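Local coordinates for conjugal transfer protein TRWB (Escherichia coli, PDB 1E9R) that probably couples the DNA-processing and transport machineries of bacterial conjugation, as a ring-forming, P-loop NTPase-like protein that resembles ring helicases and F1-ATPase, at residues F9-T21 with L358-Y370. Numbering follows the deposited sequence.
Sequences FGGAPFKRFLRGT and LSLGEHEVERDRY
Arg19 and Glu364 form a salt bridge, NH1 to OE1 at 2.9 Å, in which NH1 meets the carboxylate oxygen from above its plane, 40° out of it. Bends at chi2 and chi3 lay the arginine alongside Glu364, CD beside CB, and bring the carboxylate to the guanidinium edge, while NE and NH2 reach Glu396 and the Arg390 carbonyl of a second subunit. Replacing Arg19 with alanine is likely to leave Glu364 without this counter-charge and to remove both bonds to the second subunit. Arg16 NH1 bonds more weakly to Glu366 OE1, at 3.2 Å, the two side chains lying side by side.

The backbones pair antiparallel, with two classic beta bulges: Glu366 O accepts from Lys15 N (2.8 Å) and Arg16 N (3.2 Å), and Glu364 O from Leu18 N and, weakly, Arg19 N. Beyond the corner at Arg19, Thr21 N donates to Glu362 O, and Thr21 OG1 gives its proton to Leu360 O (2.7 Å), in the carbonyl plane at the end of helix 350-360. A water links Thr21 O to His363 ND1.

On the face opposite the salt bridges, Val365 CG2 makes a CH-pi contact 3.6 Å from the centroid of the Phe14 ring. His363 CE1 lies 3.6 Å from Phe9 CZ, over one face of a ring whose other face is covered by Gly11 N; the planes are inclined at 58°. Glu389 is hydrogen-bonded to His363 NE2 and salt-bridged to Arg367 NH2.

Strand 362-368 is the middle of a three-stranded antiparallel sheet, between 16-18 and 384-390, the latter joined by backbone bonds of His363 with Glu389 and Val365 with Val387. The contact's centre lies about 35 Å from the chain's centre; helix 350-360 leads in through Gly361.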
# COMPACT_ATOMS: atom_id res chain seq x y z
N PHE B 9 11.10 -33.59 -20.24
CA PHE B 9 11.31 -32.99 -18.93
C PHE B 9 12.79 -32.77 -18.65
O PHE B 9 13.59 -33.70 -18.68
CB PHE B 9 10.69 -33.89 -17.86
CG PHE B 9 10.86 -33.39 -16.46
CD1 PHE B 9 10.47 -32.11 -16.12
CD2 PHE B 9 11.39 -34.22 -15.48
CE1 PHE B 9 10.61 -31.65 -14.82
CE2 PHE B 9 11.54 -33.77 -14.17
CZ PHE B 9 11.15 -32.49 -13.84
N GLY B 10 13.14 -31.51 -18.36
CA GLY B 10 14.52 -31.17 -18.08
C GLY B 10 15.08 -31.69 -16.76
O GLY B 10 16.29 -31.71 -16.57
N GLY B 11 14.20 -32.09 -15.86
CA GLY B 11 14.65 -32.61 -14.58
C GLY B 11 15.05 -34.07 -14.63
O GLY B 11 15.30 -34.63 -15.71
N ALA B 12 15.12 -34.69 -13.46
CA ALA B 12 15.50 -36.10 -13.36
C ALA B 12 14.38 -37.01 -13.84
O ALA B 12 13.21 -36.80 -13.50
CB ALA B 12 15.85 -36.43 -11.93
N PRO B 13 14.72 -38.04 -14.64
CA PRO B 13 13.71 -38.98 -15.14
C PRO B 13 12.96 -39.62 -13.97
O PRO B 13 13.53 -39.78 -12.89
CB PRO B 13 14.54 -39.99 -15.93
CG PRO B 13 15.68 -39.14 -16.45
CD PRO B 13 16.04 -38.32 -15.23
N PHE B 14 11.70 -39.96 -14.18
CA PHE B 14 10.91 -40.57 -13.12
C PHE B 14 10.19 -41.85 -13.51
O PHE B 14 10.04 -42.18 -14.69
CB PHE B 14 9.89 -39.57 -12.57
CG PHE B 14 9.04 -38.91 -13.63
CD1 PHE B 14 9.51 -37.78 -14.31
CD2 PHE B 14 7.76 -39.37 -13.90
CE1 PHE B 14 8.71 -37.12 -15.25
CE2 PHE B 14 6.95 -38.72 -14.84
CZ PHE B 14 7.43 -37.58 -15.52
N LYS B 15 9.74 -42.58 -12.50
CA LYS B 15 9.05 -43.84 -12.69
C LYS B 15 7.60 -43.61 -13.09
O LYS B 15 7.18 -44.04 -14.16
CB LYS B 15 9.10 -44.67 -11.40
CG LYS B 15 9.00 -46.19 -11.60
CD LYS B 15 9.00 -46.91 -10.24
CE LYS B 15 9.28 -48.42 -10.37
NZ LYS B 15 8.27 -49.13 -11.21
N ARG B 16 6.86 -42.90 -12.25
CA ARG B 16 5.44 -42.65 -12.49
C ARG B 16 4.95 -41.23 -12.31
O ARG B 16 5.26 -40.57 -11.33
CB ARG B 16 4.62 -43.56 -11.59
CG ARG B 16 3.13 -43.25 -11.54
CD ARG B 16 2.45 -44.25 -10.63
NE ARG B 16 2.66 -45.58 -11.17
CZ ARG B 16 2.90 -46.69 -10.48
NH1 ARG B 16 2.98 -46.67 -9.15
NH2 ARG B 16 3.08 -47.83 -11.13
N PHE B 17 4.14 -40.77 -13.26
CA PHE B 17 3.56 -39.44 -13.22
C PHE B 17 2.26 -39.55 -12.44
O PHE B 17 1.44 -40.41 -12.73
CB PHE B 17 3.28 -38.93 -14.63
CG PHE B 17 2.44 -37.69 -14.68
CD1 PHE B 17 1.05 -37.77 -14.59
CD2 PHE B 17 3.03 -36.43 -14.76
CE1 PHE B 17 0.26 -36.62 -14.59
CE2 PHE B 17 2.24 -35.27 -14.76
CZ PHE B 17 0.86 -35.37 -14.67
N LEU B 18 2.07 -38.68 -11.45
CA LEU B 18 0.87 -38.72 -10.63
C LEU B 18 -0.16 -37.65 -10.99
O LEU B 18 -1.28 -37.97 -11.37
CB LEU B 18 1.23 -38.59 -9.15
CG LEU B 18 1.93 -39.79 -8.54
CD1 LEU B 18 2.42 -39.49 -7.13
CD2 LEU B 18 0.95 -40.95 -8.54
N ARG B 19 0.21 -36.39 -10.85
CA ARG B 19 -0.74 -35.31 -11.14
C ARG B 19 -0.04 -34.01 -11.53
O ARG B 19 1.17 -33.87 -11.35
CB ARG B 19 -1.64 -35.06 -9.92
CG ARG B 19 -1.07 -35.64 -8.63
CD ARG B 19 -0.89 -34.63 -7.51
NE ARG B 19 -2.14 -34.19 -6.91
CZ ARG B 19 -2.31 -33.88 -5.62
NH1 ARG B 19 -1.30 -33.98 -4.76
NH2 ARG B 19 -3.48 -33.45 -5.20
N GLY B 20 -0.80 -33.06 -12.05
CA GLY B 20 -0.22 -31.79 -12.44
C GLY B 20 -0.03 -31.59 -13.93
O GLY B 20 -0.79 -32.11 -14.76
N THR B 21 1.01 -30.83 -14.27
CA THR B 21 1.33 -30.52 -15.66
C THR B 21 2.14 -31.62 -16.34
O THR B 21 3.16 -32.08 -15.81
CB THR B 21 2.12 -29.19 -15.77
OG1 THR B 21 1.26 -28.10 -15.41
CG2 THR B 21 2.64 -28.98 -17.19
N LEU B 358 5.74 -20.74 -12.78
CA LEU B 358 4.54 -21.07 -12.01
C LEU B 358 3.36 -21.31 -12.94
O LEU B 358 2.61 -22.26 -12.75
CB LEU B 358 4.20 -19.92 -11.05
CG LEU B 358 3.44 -20.16 -9.74
CD1 LEU B 358 2.40 -19.07 -9.56
CD2 LEU B 358 2.78 -21.51 -9.72
N SER B 359 3.19 -20.45 -13.95
CA SER B 359 2.10 -20.59 -14.91
C SER B 359 2.13 -21.95 -15.60
O SER B 359 1.09 -22.58 -15.81
CB SER B 359 2.16 -19.49 -15.98
OG SER B 359 1.95 -18.20 -15.44
N LEU B 360 3.34 -22.39 -15.97
CA LEU B 360 3.52 -23.69 -16.61
C LEU B 360 3.09 -24.76 -15.61
O LEU B 360 2.50 -25.77 -15.99
CB LEU B 360 4.98 -23.87 -17.03
CG LEU B 360 5.34 -23.60 -18.51
CD1 LEU B 360 4.27 -22.79 -19.19
CD2 LEU B 360 6.66 -22.88 -18.60
N GLY B 361 3.38 -24.53 -14.33
CA GLY B 361 2.95 -25.46 -13.30
C GLY B 361 3.89 -26.55 -12.85
O GLY B 361 4.92 -26.80 -13.47
N GLU B 362 3.51 -27.20 -11.75
CA GLU B 362 4.27 -28.31 -11.17
C GLU B 362 3.58 -29.64 -11.47
O GLU B 362 2.44 -29.69 -11.94
CB GLU B 362 4.34 -28.22 -9.64
CG GLU B 362 4.74 -26.90 -9.04
CD GLU B 362 5.03 -27.04 -7.55
OE1 GLU B 362 4.20 -27.66 -6.83
OE2 GLU B 362 6.09 -26.54 -7.10
N HIS B 363 4.29 -30.72 -11.17
CA HIS B 363 3.73 -32.05 -11.32
C HIS B 363 4.15 -32.85 -10.09
O HIS B 363 5.12 -32.50 -9.43
CB HIS B 363 4.24 -32.72 -12.63
CG HIS B 363 5.72 -32.97 -12.69
ND1 HIS B 363 6.37 -33.26 -13.87
CD2 HIS B 363 6.67 -33.01 -11.72
CE1 HIS B 363 7.65 -33.48 -13.62
NE2 HIS B 363 7.86 -33.33 -12.32
N GLU B 364 3.36 -33.86 -9.72
CA GLU B 364 3.74 -34.69 -8.60
C GLU B 364 4.18 -35.97 -9.31
O GLU B 364 3.51 -36.45 -10.22
CB GLU B 364 2.58 -34.93 -7.66
CG GLU B 364 3.05 -35.49 -6.34
CD GLU B 364 2.05 -35.30 -5.24
OE1 GLU B 364 0.89 -35.73 -5.42
OE2 GLU B 364 2.42 -34.72 -4.20
N VAL B 365 5.31 -36.52 -8.88
CA VAL B 365 5.91 -37.66 -9.54
C VAL B 365 6.58 -38.65 -8.56
O VAL B 365 6.92 -38.28 -7.45
CB VAL B 365 6.96 -37.07 -10.54
CG1 VAL B 365 8.14 -37.96 -10.67
CG2 VAL B 365 6.30 -36.79 -11.88
N GLU B 366 6.74 -39.91 -8.98
CA GLU B 366 7.40 -40.92 -8.15
C GLU B 366 8.71 -41.30 -8.84
O GLU B 366 8.73 -41.56 -10.05
CB GLU B 366 6.55 -42.18 -7.99
CG GLU B 366 5.22 -41.93 -7.31
CD GLU B 366 4.46 -43.20 -7.00
OE1 GLU B 366 4.42 -44.10 -7.87
OE2 GLU B 366 3.89 -43.30 -5.89
N ARG B 367 9.80 -41.32 -8.08
CA ARG B 367 11.12 -41.64 -8.62
C ARG B 367 11.89 -42.70 -7.84
O ARG B 367 11.72 -42.86 -6.63
CB ARG B 367 11.97 -40.37 -8.67
CG ARG B 367 12.30 -39.91 -10.06
CD ARG B 367 13.43 -38.93 -10.01
NE ARG B 367 13.06 -37.70 -9.32
CZ ARG B 367 12.40 -36.69 -9.88
NH1 ARG B 367 12.04 -36.74 -11.15
NH2 ARG B 367 12.12 -35.62 -9.15
N ASP B 368 12.76 -43.43 -8.54
CA ASP B 368 13.58 -44.45 -7.91
C ASP B 368 14.71 -43.74 -7.20
O ASP B 368 15.42 -42.95 -7.80
CB ASP B 368 14.17 -45.40 -8.97
CG ASP B 368 13.17 -46.45 -9.42
OD1 ASP B 368 12.11 -46.60 -8.76
OD2 ASP B 368 13.43 -47.14 -10.44
N ARG B 369 14.87 -44.03 -5.91
CA ARG B 369 15.92 -43.38 -5.12
C ARG B 369 17.36 -43.78 -5.47
O ARG B 369 18.30 -43.03 -5.19
CB ARG B 369 15.65 -43.61 -3.63
CG ARG B 369 14.31 -43.07 -3.17
CD ARG B 369 14.23 -43.02 -1.66
NE ARG B 369 13.02 -42.34 -1.19
CZ ARG B 369 12.80 -41.96 0.07
NH1 ARG B 369 13.72 -42.18 1.00
NH2 ARG B 369 11.66 -41.36 0.39
N TYR B 370 17.55 -44.95 -6.09
CA TYR B 370 18.89 -45.42 -6.44
C TYR B 370 19.18 -45.37 -7.94
O TYR B 370 18.20 -45.34 -8.73
CB TYR B 370 19.11 -46.85 -5.93
CG TYR B 370 18.77 -47.01 -4.47
CD1 TYR B 370 17.46 -46.87 -4.02
CD2 TYR B 370 19.77 -47.24 -3.53
CE1 TYR B 370 17.14 -46.96 -2.67
CE2 TYR B 370 19.47 -47.34 -2.17
CZ TYR B 370 18.15 -47.19 -1.76
OH TYR B 370 17.83 -47.26 -0.42
O HOH W 1 5.28 -33.54 -16.05